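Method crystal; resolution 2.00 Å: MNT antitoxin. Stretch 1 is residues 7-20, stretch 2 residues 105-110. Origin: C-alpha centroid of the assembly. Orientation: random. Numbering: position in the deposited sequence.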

# COMPACT_ATOMS: atom_id res chain seq x y z
N THR B 7 25.10 -5.92 6.69
CA THR B 7 25.76 -4.67 7.02
C THR B 7 26.15 -3.92 5.75
O THR B 7 26.08 -4.45 4.64
CB THR B 7 27.00 -4.93 7.89
OG1 THR B 7 27.99 -5.62 7.12
CG2 THR B 7 26.64 -5.76 9.10
N ILE B 8 26.58 -2.67 5.93
CA ILE B 8 26.98 -1.85 4.78
C ILE B 8 28.22 -2.43 4.11
O ILE B 8 28.43 -2.24 2.91
CB ILE B 8 27.21 -0.39 5.22
N ALA B 9 29.05 -3.15 4.87
CA ALA B 9 30.26 -3.73 4.29
C ALA B 9 29.92 -4.82 3.28
O ALA B 9 30.43 -4.81 2.15
CB ALA B 9 31.15 -4.29 5.41
N GLU B 10 29.07 -5.77 3.66
CA GLU B 10 28.70 -6.83 2.72
C GLU B 10 27.80 -6.31 1.61
O GLU B 10 27.78 -6.88 0.52
CB GLU B 10 28.05 -7.99 3.46
CG GLU B 10 27.27 -7.60 4.70
CD GLU B 10 27.12 -8.74 5.68
OE1 GLU B 10 26.00 -8.98 6.16
OE2 GLU B 10 28.14 -9.42 5.97
N LEU B 11 27.05 -5.23 1.87
CA LEU B 11 26.30 -4.59 0.79
C LEU B 11 27.24 -4.05 -0.27
O LEU B 11 26.94 -4.13 -1.47
CB LEU B 11 25.41 -3.47 1.35
CG LEU B 11 24.17 -3.88 2.14
CD1 LEU B 11 23.46 -2.65 2.69
CD2 LEU B 11 23.23 -4.71 1.28
N ARG B 12 28.39 -3.51 0.14
CA ARG B 12 29.35 -2.99 -0.83
C ARG B 12 29.99 -4.12 -1.63
O ARG B 12 30.24 -3.97 -2.83
CB ARG B 12 30.42 -2.16 -0.13
CG ARG B 12 29.94 -0.80 0.34
CD ARG B 12 31.11 0.08 0.74
NE ARG B 12 30.71 1.46 0.99
CZ ARG B 12 30.55 1.98 2.20
NH1 ARG B 12 30.76 1.24 3.28
NH2 ARG B 12 30.17 3.25 2.34
N GLU B 13 30.25 -5.26 -0.99
CA GLU B 13 30.88 -6.37 -1.70
C GLU B 13 29.89 -7.06 -2.63
O GLU B 13 30.23 -7.39 -3.77
CB GLU B 13 31.46 -7.37 -0.70
CG GLU B 13 32.01 -8.65 -1.33
CD GLU B 13 33.25 -8.41 -2.17
OE1 GLU B 13 33.83 -7.31 -2.11
OE2 GLU B 13 33.65 -9.34 -2.91
N LEU B 14 28.66 -7.28 -2.17
CA LEU B 14 27.64 -7.90 -3.01
C LEU B 14 27.23 -7.00 -4.17
O LEU B 14 26.68 -7.50 -5.16
CB LEU B 14 26.42 -8.27 -2.17
CG LEU B 14 26.61 -9.37 -1.13
CD1 LEU B 14 25.38 -9.52 -0.26
CD2 LEU B 14 26.96 -10.70 -1.79
N SER B 15 27.47 -5.69 -4.08
CA SER B 15 27.07 -4.78 -5.14
C SER B 15 27.93 -4.92 -6.39
O SER B 15 27.54 -4.42 -7.45
CB SER B 15 27.12 -3.33 -4.64
OG SER B 15 26.15 -3.11 -3.63
N LEU B 16 29.09 -5.59 -6.30
CA LEU B 16 29.91 -5.80 -7.49
C LEU B 16 29.21 -6.71 -8.49
O LEU B 16 29.50 -6.65 -9.69
CB LEU B 16 31.27 -6.37 -7.10
CG LEU B 16 32.11 -5.48 -6.18
CD1 LEU B 16 33.50 -6.07 -5.99
CD2 LEU B 16 32.19 -4.07 -6.74
N ARG B 17 28.30 -7.56 -8.02
CA ARG B 17 27.51 -8.40 -8.91
C ARG B 17 26.47 -7.62 -9.71
O ARG B 17 25.87 -8.18 -10.63
CB ARG B 17 26.81 -9.50 -8.11
CG ARG B 17 27.74 -10.48 -7.41
CD ARG B 17 27.04 -11.19 -6.26
NE ARG B 17 27.65 -12.48 -5.96
CZ ARG B 17 28.69 -12.65 -5.14
NH1 ARG B 17 29.18 -13.86 -4.92
NH2 ARG B 17 29.24 -11.60 -4.54
N LEU B 18 26.26 -6.34 -9.39
CA LEU B 18 25.22 -5.56 -10.06
C LEU B 18 25.65 -5.13 -11.46
O LEU B 18 24.79 -4.88 -12.31
CB LEU B 18 24.85 -4.34 -9.23
CG LEU B 18 24.06 -4.59 -7.95
CD1 LEU B 18 23.91 -3.30 -7.17
CD2 LEU B 18 22.70 -5.17 -8.29
N LEU B 19 26.96 -5.03 -11.71
CA LEU B 19 27.43 -4.55 -13.01
C LEU B 19 26.93 -5.43 -14.15
O LEU B 19 26.65 -4.92 -15.24
CB LEU B 19 28.96 -4.49 -13.02
CG LEU B 19 29.62 -4.03 -14.31
CD1 LEU B 19 29.09 -2.67 -14.75
CD2 LEU B 19 31.14 -3.99 -14.16
N THR B 20 26.79 -6.73 -13.91
CA THR B 20 26.25 -7.63 -14.93
C THR B 20 24.75 -7.84 -14.80
O THR B 20 24.07 -8.02 -15.82
CB THR B 20 26.96 -8.98 -14.87
OG1 THR B 20 26.71 -9.60 -13.60
CG2 THR B 20 28.46 -8.81 -15.05
N GLY B 105 23.73 10.05 2.30
CA GLY B 105 23.79 8.74 1.68
C GLY B 105 25.15 8.08 1.82
O GLY B 105 26.19 8.73 1.91
N LYS B 106 25.12 6.75 1.85
CA LYS B 106 26.32 5.92 1.89
C LYS B 106 26.38 5.12 0.60
O LYS B 106 25.52 4.27 0.35
CB LYS B 106 26.31 5.00 3.11
CG LYS B 106 26.28 5.75 4.44
CD LYS B 106 26.32 4.79 5.62
CE LYS B 106 26.36 5.55 6.93
NZ LYS B 106 26.41 4.63 8.10
N VAL B 107 27.39 5.39 -0.23
CA VAL B 107 27.46 4.79 -1.55
C VAL B 107 27.81 3.31 -1.43
O VAL B 107 28.72 2.92 -0.69
CB VAL B 107 28.47 5.54 -2.44
CG1 VAL B 107 29.83 5.63 -1.76
CG2 VAL B 107 28.57 4.90 -3.81
N LEU B 108 27.08 2.47 -2.16
CA LEU B 108 27.30 1.03 -2.19
C LEU B 108 27.97 0.55 -3.47
O LEU B 108 28.80 -0.36 -3.42
CB LEU B 108 25.98 0.28 -2.01
CG LEU B 108 25.23 0.56 -0.72
CD1 LEU B 108 23.88 -0.15 -0.73
CD2 LEU B 108 26.06 0.11 0.48
N TYR B 109 27.61 1.12 -4.61
CA TYR B 109 28.22 0.79 -5.89
C TYR B 109 28.59 2.08 -6.61
O TYR B 109 27.85 3.07 -6.53
CB TYR B 109 27.28 -0.05 -6.77
CG TYR B 109 27.79 -0.27 -8.18
CD1 TYR B 109 28.84 -1.14 -8.43
CD2 TYR B 109 27.23 0.40 -9.26
CE1 TYR B 109 29.32 -1.34 -9.71
CE2 TYR B 109 27.70 0.21 -10.54
CZ TYR B 109 28.74 -0.66 -10.76
OH TYR B 109 29.21 -0.86 -12.04
N GLU B 110 29.72 2.07 -7.30
CA GLU B 110 30.24 3.31 -7.87
C GLU B 110 31.15 2.98 -9.04
O GLU B 110 32.18 2.32 -8.87
CB GLU B 110 31.00 4.11 -6.80
CG GLU B 110 31.17 5.58 -7.11
CD GLU B 110 31.96 6.31 -6.04
OE1 GLU B 110 32.33 5.67 -5.04
OE2 GLU B 110 32.22 7.52 -6.21
O HOH W 1 30.43 -2.03 -4.60

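One side of an N-terminal helical segment packs against a bent strand segment in a contact that mixes apolar side chains with backbone carbonyls, fastened by a direct hydrogen bond from R12 NE to V107 O and by one bridging water. The backbones come closest where R12 CA lies 4.7 Å from L108 CA, at the point where the strand chain turns a corner; farther along, S15 CA and Y109 CA are 5.7 Å apart. L108 and Y109 provide most of the covered surface on the strand side.

L108 extends its branched side chain along the helix. Its CD2 sits 3.7 Å from L11 CB and 4.0 Å from R12 CG, so even the arginine contributes a methylene to the apolar packing. Beyond that carbon, R12 reaches the strand with its polar end: NE donates to V107 O at 3.0 Å. A long, nearly extended arginine suits this exposed margin, since its CG can rest against L108 CD2 while NE finds a backbone acceptor.

The corner also leaves L108 O facing the helix. Water 1 donates to both R12 O and L108 O, each 2.6 Å from the water oxygen, joining two carbonyls that cannot bond to each other because both are acceptors.

S15 suits the close approach that follows. Its small side chain points toward the strand, with CB 3.6 Å from L108 O and 3.9 Å from Y109 CB. The hydroxyl meets its polar need within the helical segment, OG donating to L11 O at 2.5 Å, and so can lie in buried surroundings.

Y109 carries the contact onward. Its ring passes S15, CD1 lying 3.7 Å from S15 O, and reaches L19, whose CB is 4.5 Å from Y109 CZ and whose CD1 is 3.3 Å from Y109 OH. The long aromatic side chain thus spans about one helical turn, from serine to leucine.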